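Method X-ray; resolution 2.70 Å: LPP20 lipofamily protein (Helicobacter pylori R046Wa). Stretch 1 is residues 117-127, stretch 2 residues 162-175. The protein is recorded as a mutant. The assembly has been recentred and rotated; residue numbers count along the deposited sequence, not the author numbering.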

ATOM      1  N   LEU A 117       2.932  11.838  -1.910  1.00 56.40           N
ATOM      2  CA  LEU A 117       3.461  10.484  -1.719  1.00 55.65           C
ATOM      3  C   LEU A 117       4.967  10.502  -1.389  1.00 57.75           C
ATOM      4  O   LEU A 117       5.382   9.755  -0.510  1.00 55.74           O
ATOM      5  CB  LEU A 117       3.154   9.571  -2.914  1.00 48.12           C
ATOM      6  CG  LEU A 117       1.649   9.282  -2.997  1.00 46.26           C
ATOM      7  CD1 LEU A 117       1.274   8.759  -4.376  1.00 42.26           C
ATOM      8  CD2 LEU A 117       1.192   8.323  -1.931  1.00 45.86           C
ATOM      9  N   TYR A 118       5.747  11.362  -2.062  1.00 52.74           N
ATOM     10  CA  TYR A 118       7.206  11.422  -1.923  1.00 55.16           C
ATOM     11  C   TYR A 118       7.506  11.778  -0.497  1.00 64.53           C
ATOM     12  O   TYR A 118       8.118  11.018   0.248  1.00 77.07           O
ATOM     13  CB  TYR A 118       7.730  12.549  -2.779  1.00 59.41           C
ATOM     14  CG  TYR A 118       9.093  12.406  -3.449  1.00 64.07           C
ATOM     15  CD1 TYR A 118      10.283  12.524  -2.731  1.00 66.13           C
ATOM     16  CD2 TYR A 118       9.176  12.257  -4.832  1.00 74.38           C
ATOM     17  CE1 TYR A 118      11.521  12.451  -3.366  1.00 68.50           C
ATOM     18  CE2 TYR A 118      10.393  12.184  -5.493  1.00 85.24           C
ATOM     19  CZ  TYR A 118      11.566  12.276  -4.758  1.00 89.04           C
ATOM     20  OH  TYR A 118      12.767  12.200  -5.442  1.00103.90           O
ATOM     21  N   GLY A 119       6.998  12.926  -0.083  1.00 67.38           N
ATOM     22  CA  GLY A 119       7.231  13.403   1.257  1.00 59.57           C
ATOM     23  C   GLY A 119       6.462  12.645   2.330  1.00 64.61           C
ATOM     24  O   GLY A 119       6.458  13.027   3.505  1.00 71.43           O
ATOM     25  N   GLN A 120       5.778  11.586   1.959  1.00 59.28           N
ATOM     26  CA  GLN A 120       5.186  10.785   3.001  1.00 57.37           C
ATOM     27  C   GLN A 120       6.136   9.632   3.281  1.00 72.81           C
ATOM     28  O   GLN A 120       6.017   8.973   4.313  1.00 76.98           O
ATOM     29  CB  GLN A 120       3.856  10.237   2.551  1.00 48.77           C
ATOM     30  CG  GLN A 120       3.157   9.544   3.678  1.00 65.41           C
ATOM     31  CD  GLN A 120       1.818   9.036   3.267  1.00 78.65           C
ATOM     32  OE1 GLN A 120       1.174   9.615   2.383  1.00 81.10           O
ATOM     33  NE2 GLN A 120       1.375   7.936   3.896  1.00 90.27           N
ATOM     34  N   PHE A 121       7.050   9.381   2.335  1.00 73.77           N
ATOM     35  CA  PHE A 121       7.908   8.212   2.350  1.00 81.91           C
ATOM     36  C   PHE A 121       8.989   8.514   3.328  1.00 86.63           C
ATOM     37  O   PHE A 121       9.297   7.690   4.188  1.00 83.22           O
ATOM     38  CB  PHE A 121       8.544   7.972   0.976  1.00 91.27           C
ATOM     39  CG  PHE A 121       9.043   6.564   0.758  1.00 96.65           C
ATOM     40  CD1 PHE A 121       8.148   5.517   0.563  1.00104.82           C
ATOM     41  CD2 PHE A 121      10.402   6.280   0.727  1.00104.65           C
ATOM     42  CE1 PHE A 121       8.597   4.218   0.343  1.00112.70           C
ATOM     43  CE2 PHE A 121      10.861   4.987   0.497  1.00107.88           C
ATOM     44  CZ  PHE A 121       9.954   3.955   0.300  1.00108.76           C
ATOM     45  N   SER A 122       9.547   9.718   3.192  1.00 93.31           N
ATOM     46  CA  SER A 122      10.602  10.193   4.077  1.00 89.16           C
ATOM     47  C   SER A 122      10.211  10.018   5.540  1.00 79.89           C
ATOM     48  O   SER A 122      11.058   9.716   6.368  1.00 91.18           O
ATOM     49  CB  SER A 122      10.940  11.638   3.773  1.00 96.20           C
ATOM     50  OG  SER A 122       9.749  12.393   3.827  1.00114.87           O
ATOM     51  N   THR A 123       8.922  10.143   5.844  1.00 78.65           N
ATOM     52  CA  THR A 123       8.424   9.945   7.213  1.00 82.50           C
ATOM     53  C   THR A 123       8.173   8.465   7.573  1.00 92.94           C
ATOM     54  O   THR A 123       7.523   8.145   8.585  1.00 88.43           O
ATOM     55  CB  THR A 123       7.156  10.795   7.509  1.00 68.47           C
ATOM     56  OG1 THR A 123       5.967  10.052   7.194  1.00 66.69           O
ATOM     57  CG2 THR A 123       7.206  12.136   6.773  1.00 59.20           C
ATOM     58  N   LEU A 124       8.693   7.571   6.739  1.00 97.92           N
ATOM     59  CA  LEU A 124       8.506   6.146   6.939  1.00 95.10           C
ATOM     60  C   LEU A 124       9.820   5.381   7.003  1.00106.65           C
ATOM     61  O   LEU A 124       9.830   4.224   7.405  1.00113.83           O
ATOM     62  CB  LEU A 124       7.621   5.580   5.839  1.00 83.78           C
ATOM     63  CG  LEU A 124       6.132   5.647   6.113  1.00 79.67           C
ATOM     64  CD1 LEU A 124       5.375   5.099   4.911  1.00 75.97           C
ATOM     65  CD2 LEU A 124       5.821   4.854   7.369  1.00 80.86           C
ATOM     66  N   MET A 125      10.919   6.035   6.630  1.00105.17           N
ATOM     67  CA  MET A 125      12.249   5.422   6.573  1.00114.36           C
ATOM     68  C   MET A 125      12.804   4.882   7.909  1.00138.91           C
ATOM     69  O   MET A 125      12.081   4.876   8.906  1.00147.54           O
ATOM     70  CB  MET A 125      13.200   6.438   5.998  1.00 99.31           C
ATOM     71  CG  MET A 125      12.830   6.806   4.594  1.00 98.38           C
ATOM     72  SD  MET A 125      14.088   7.910   3.978  1.00128.60           S
ATOM     73  CE  MET A 125      13.777   9.397   4.947  1.00124.92           C
ATOM     74  N   PRO A 126      14.085   4.412   7.930  1.00148.38           N
ATOM     75  CA  PRO A 126      14.729   3.869   9.130  1.00148.13           C
ATOM     76  C   PRO A 126      14.295   4.482  10.471  1.00161.74           C
ATOM     77  O   PRO A 126      13.623   3.799  11.257  1.00163.57           O
ATOM     78  CB  PRO A 126      16.210   4.134   8.860  1.00143.90           C
ATOM     79  CG  PRO A 126      16.327   3.946   7.383  1.00138.24           C
ATOM     80  CD  PRO A 126      14.980   4.251   6.765  1.00144.96           C
ATOM     81  N   LYS A 127      14.685   5.734  10.730  1.00166.73           N
ATOM     82  CA  LYS A 127      14.323   6.449  11.977  1.00173.60           C
ATOM     83  C   LYS A 127      15.190   6.007  13.174  1.00174.99           C
ATOM     84  O   LYS A 127      16.420   5.930  13.066  1.00166.42           O
ATOM     85  CB  LYS A 127      12.834   6.260  12.318  1.00174.36           C
ATOM     86  CG  LYS A 127      11.887   7.247  11.651  1.00177.65           C
ATOM     87  CD  LYS A 127      12.125   7.411  10.153  1.00167.13           C
ATOM     88  CE  LYS A 127      10.954   8.117   9.486  1.00149.05           C
ATOM     89  NZ  LYS A 127      10.649   9.434  10.105  1.00143.42           N
ATOM     90  N   GLY A 162      11.405  13.768 -11.650  1.00104.88           N
ATOM     91  CA  GLY A 162      12.602  12.938 -11.813  1.00129.53           C
ATOM     92  C   GLY A 162      12.679  11.522 -11.235  1.00136.19           C
ATOM     93  O   GLY A 162      12.650  10.549 -12.009  1.00131.07           O
ATOM     94  N   SER A 163      12.803  11.367  -9.907  1.00118.72           N
ATOM     95  CA  SER A 163      13.190  10.030  -9.399  1.00 96.63           C
ATOM     96  C   SER A 163      12.674   9.353  -8.112  1.00 93.90           C
ATOM     97  O   SER A 163      12.618   9.937  -7.015  1.00 79.72           O
ATOM     98  CB  SER A 163      14.695   9.857  -9.425  1.00 93.92           C
ATOM     99  OG  SER A 163      14.967   8.492  -9.190  1.00 94.83           O
ATOM    100  N   LEU A 164      12.373   8.063  -8.282  1.00 85.79           N
ATOM    101  CA  LEU A 164      12.037   7.171  -7.175  1.00 77.59           C
ATOM    102  C   LEU A 164      13.145   6.171  -6.916  1.00 73.48           C
ATOM    103  O   LEU A 164      13.236   5.638  -5.817  1.00 78.85           O
ATOM    104  CB  LEU A 164      10.737   6.425  -7.440  1.00 66.73           C
ATOM    105  CG  LEU A 164       9.504   7.317  -7.334  1.00 63.11           C
ATOM    106  CD1 LEU A 164       8.310   6.700  -8.052  1.00 59.70           C
ATOM    107  CD2 LEU A 164       9.186   7.603  -5.883  1.00 68.98           C
ATOM    108  N   GLU A 165      13.983   5.935  -7.922  1.00 71.48           N
ATOM    109  CA  GLU A 165      15.110   4.998  -7.840  1.00 76.16           C
ATOM    110  C   GLU A 165      15.778   4.966  -6.471  1.00 81.41           C
ATOM    111  O   GLU A 165      16.145   3.906  -5.967  1.00 80.71           O
ATOM    112  CB  GLU A 165      16.163   5.316  -8.897  1.00 76.75           C
ATOM    113  CG  GLU A 165      17.545   4.743  -8.593  1.00 88.45           C
ATOM    114  CD  GLU A 165      18.398   4.529  -9.822  1.00105.45           C
ATOM    115  OE1 GLU A 165      19.615   4.265  -9.646  1.00109.58           O
ATOM    116  OE2 GLU A 165      17.851   4.620 -10.952  1.00105.37           O
ATOM    117  N   ASN A 166      15.921   6.134  -5.871  1.00 75.08           N
ATOM    118  CA  ASN A 166      16.600   6.224  -4.612  1.00 72.26           C
ATOM    119  C   ASN A 166      15.799   5.634  -3.511  1.00 67.25           C
ATOM    120  O   ASN A 166      16.337   5.009  -2.608  1.00 66.85           O
ATOM    121  CB  ASN A 166      16.871   7.673  -4.280  1.00 77.44           C
ATOM    122  CG  ASN A 166      18.259   7.868  -3.757  1.00 87.11           C
ATOM    123  OD1 ASN A 166      18.517   7.630  -2.573  1.00 94.79           O
ATOM    124  ND2 ASN A 166      19.188   8.266  -4.652  1.00 80.27           N
ATOM    125  N   TYR A 167      14.503   5.879  -3.569  1.00 65.49           N
ATOM    126  CA  TYR A 167      13.622   5.413  -2.546  1.00 66.00           C
ATOM    127  C   TYR A 167      13.495   3.928  -2.664  1.00 62.58           C
ATOM    128  O   TYR A 167      13.465   3.221  -1.670  1.00 67.23           O
ATOM    129  CB  TYR A 167      12.271   6.027  -2.734  1.00 71.10           C
ATOM    130  CG  TYR A 167      12.096   7.333  -2.034  1.00 83.69           C
ATOM    131  CD1 TYR A 167      12.603   7.536  -0.758  1.00 85.67           C
ATOM    132  CD2 TYR A 167      11.370   8.352  -2.626  1.00 84.43           C
ATOM    133  CE1 TYR A 167      12.412   8.734  -0.101  1.00 95.49           C
ATOM    134  CE2 TYR A 167      11.168   9.549  -1.972  1.00 89.31           C
ATOM    135  CZ  TYR A 167      11.695   9.740  -0.711  1.00 93.41           C
ATOM    136  OH  TYR A 167      11.500  10.929  -0.043  1.00 98.95           O
ATOM    137  N   GLU A 168      13.430   3.449  -3.890  1.00 57.76           N
ATOM    138  CA  GLU A 168      13.364   2.039  -4.110  1.00 60.36           C
ATOM    139  C   GLU A 168      14.531   1.372  -3.384  1.00 61.68           C
ATOM    140  O   GLU A 168      14.320   0.579  -2.477  1.00 65.44           O
ATOM    141  CB  GLU A 168      13.362   1.755  -5.594  1.00 60.23           C
ATOM    142  CG  GLU A 168      12.025   2.088  -6.227  1.00 66.47           C
ATOM    143  CD  GLU A 168      11.004   0.973  -6.095  1.00 73.59           C
ATOM    144  OE1 GLU A 168       9.846   1.160  -6.506  1.00 79.95           O
ATOM    145  OE2 GLU A 168      11.347  -0.110  -5.607  1.00 73.16           O
ATOM    146  N   LYS A 169      15.754   1.732  -3.743  1.00 61.88           N
ATOM    147  CA  LYS A 169      16.930   1.294  -2.987  1.00 65.36           C
ATOM    148  C   LYS A 169      16.644   1.228  -1.503  1.00 57.35           C
ATOM    149  O   LYS A 169      16.617   0.159  -0.918  1.00 59.12           O
ATOM    150  CB  LYS A 169      18.151   2.178  -3.255  1.00 71.61           C
ATOM    151  CG  LYS A 169      19.415   1.685  -2.565  1.00 79.40           C
ATOM    152  CD  LYS A 169      19.913   0.366  -3.166  1.00 88.21           C
ATOM    153  CE  LYS A 169      21.169  -0.130  -2.456  1.00 85.30           C
ATOM    154  NZ  LYS A 169      21.824  -1.316  -3.048  1.00 78.03           N
ATOM    155  N   ILE A 170      16.397   2.366  -0.888  1.00 60.35           N
ATOM    156  CA  ILE A 170      16.104   2.383   0.553  1.00 56.09           C
ATOM    157  C   ILE A 170      15.058   1.354   0.978  1.00 53.55           C
ATOM    158  O   ILE A 170      15.049   0.908   2.120  1.00 57.79           O
ATOM    159  CB  ILE A 170      15.625   3.772   0.940  1.00 57.34           C
ATOM    160  CG1 ILE A 170      16.761   4.764   0.738  1.00 59.34           C
ATOM    161  CG2 ILE A 170      15.083   3.794   2.360  1.00 61.29           C
ATOM    162  CD1 ILE A 170      16.257   6.186   0.618  1.00 80.11           C
ATOM    163  N   TYR A 171      14.163   1.005   0.055  1.00 56.80           N
ATOM    164  CA  TYR A 171      13.060   0.054   0.304  1.00 54.05           C
ATOM    165  C   TYR A 171      13.553  -1.397   0.241  1.00 55.61           C
ATOM    166  O   TYR A 171      13.333  -2.170   1.160  1.00 62.46           O
ATOM    167  CB  TYR A 171      11.936   0.260  -0.728  1.00 44.83           C
ATOM    168  CG  TYR A 171      10.810  -0.749  -0.659  1.00 40.60           C
ATOM    169  CD1 TYR A 171      10.504  -1.572  -1.734  1.00 40.28           C
ATOM    170  CD2 TYR A 171      10.051  -0.871   0.477  1.00 44.63           C
ATOM    171  CE1 TYR A 171       9.451  -2.485  -1.675  1.00 37.93           C
ATOM    172  CE2 TYR A 171       8.988  -1.747   0.549  1.00 43.68           C
ATOM    173  CZ  TYR A 171       8.697  -2.571  -0.533  1.00 40.81           C
ATOM    174  OH  TYR A 171       7.633  -3.468  -0.435  1.00 39.24           O
ATOM    175  N   TYR A 172      14.224  -1.758  -0.846  1.00 55.98           N
ATOM    176  CA  TYR A 172      14.791  -3.095  -0.970  1.00 53.57           C
ATOM    177  C   TYR A 172      15.864  -3.371   0.053  1.00 50.97           C
ATOM    178  O   TYR A 172      15.980  -4.513   0.516  1.00 58.24           O
ATOM    179  CB  TYR A 172      15.229  -3.420  -2.396  1.00 52.44           C
ATOM    180  CG  TYR A 172      14.031  -3.652  -3.266  1.00 49.83           C
ATOM    181  CD1 TYR A 172      13.872  -2.982  -4.451  1.00 49.35           C
ATOM    182  CD2 TYR A 172      13.004  -4.509  -2.860  1.00 51.98           C
ATOM    183  CE1 TYR A 172      12.744  -3.172  -5.265  1.00 49.08           C
ATOM    184  CE2 TYR A 172      11.865  -4.706  -3.648  1.00 50.42           C
ATOM    185  CZ  TYR A 172      11.746  -4.027  -4.847  1.00 51.12           C
ATOM    186  OH  TYR A 172      10.640  -4.175  -5.627  1.00 59.62           O
ATOM    187  N   GLN A 173      16.568  -2.338   0.505  1.00 52.08           N
ATOM    188  CA  GLN A 173      17.609  -2.602   1.478  1.00 61.87           C
ATOM    189  C   GLN A 173      17.241  -2.507   2.933  1.00 58.15           C
ATOM    190  O   GLN A 173      18.062  -2.792   3.775  1.00 70.60           O
ATOM    191  CB  GLN A 173      18.898  -1.852   1.182  1.00 66.18           C
ATOM    192  CG  GLN A 173      18.816  -0.371   1.369  1.00 81.26           C
ATOM    193  CD  GLN A 173      20.193   0.240   1.425  1.00 86.97           C
ATOM    194  OE1 GLN A 173      20.804   0.307   2.483  1.00 82.49           O
ATOM    195  NE2 GLN A 173      20.696   0.672   0.280  1.00 88.61           N
ATOM    196  N   ASN A 174      16.012  -2.156   3.245  1.00 58.72           N
ATOM    197  CA  ASN A 174      15.635  -2.023   4.647  1.00 54.68           C
ATOM    198  C   ASN A 174      14.241  -2.510   4.863  1.00 55.01           C
ATOM    199  O   ASN A 174      13.896  -2.934   5.970  1.00 57.24           O
ATOM    200  CB  ASN A 174      15.693  -0.557   5.103  1.00 60.51           C
ATOM    201  CG  ASN A 174      17.089   0.022   5.034  1.00 72.87           C
ATOM    202  OD1 ASN A 174      17.995  -0.447   5.725  1.00 87.43           O
ATOM    203  ND2 ASN A 174      17.277   1.037   4.197  1.00 61.07           N
ATOM    204  N   ALA A 175      13.415  -2.424   3.827  1.00 50.34           N
ATOM    205  CA  ALA A 175      11.983  -2.530   4.057  1.00 50.98           C
ATOM    206  C   ALA A 175      11.326  -3.709   3.392  1.00 52.86           C
ATOM    207  O   ALA A 175      10.391  -4.237   3.954  1.00 57.43           O
ATOM    208  CB  ALA A 175      11.274  -1.243   3.663  1.00 54.42           C
TER

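The two stretches run in broadly the same direction. The helix that includes residues 117-121 and the helix of residues 165-172 make an angle of 36° between their N-to-C directions, and their axes come no closer than 11.7 Å. At that spacing the backbones stay apart, and long side chains must bridge the gap. The register keeps step at first, three residues on each side from Tyr118–Leu164 (CA to CA 8.3 Å) to Phe121–Tyr167 (CA to CA 8.0 Å), then drifts: four against three to Met125–Ile170 (CA to CA 7.8 Å), and one against four to Pro126–Asn174 (CA to CA 7.5 Å). The second stretch keeps helical spacing on the facing side, with Tyr167, Ile170 and Asn174 all directing their CA-to-CB bonds toward the first.

Tyr167 organises the contact and has the largest area covered by the other stretch, 123 Å². One face receives the edge of Phe121, with centroids 4.5 Å apart and planes at 62°, and Phe121 CB also sits over that face, 4.1 Å from the centroid of the Tyr167 ring. Its edge in turn points at the face of Tyr118 in an offset arrangement, with centroids 4.9 Å apart and planes at 67°. Such tilted pairings set the slightly positive C-H rim of one ring against the electron-rich face of another, so three aromatics can interlock without parallel stacking. The modelled separation of Phe121 CD2 and Tyr167 CD1, 2.9 Å, is too short to be read literally.

Tyr118 adds the one hydrogen bond between the stretches. Its CB points sideways, but the ring reaches across and Tyr118 OH donates to Ser163 O at 2.8 Å, a weak bond. The acceptor is a backbone carbonyl in the loop just before the second helix, so the hydroxyl is used without a polar side-chain partner.

Farther along, the packing becomes aliphatic and looser. Met125 SD lies near the edge of the Tyr167 ring, 4.5 Å from Tyr167 CE1, and 4.4 Å from Ile170 CD1. Pro126 CD then meets Ile170 CG2 at 4.4 Å, although Pro126 is poorly ordered. Asn174 closes this end: Asn174 ND2 donates to Ile170 O at 3.0 Å, a bond within its own stretch, while the same ND2 lies 4.4 Å from Pro126 CG.

The rule is economical: one central tyrosine engaged on face and edge, with one weak hydrogen bond to a backbone carbonyl and a light apolar tail; the whole contact buries 478 Å², both sides summed.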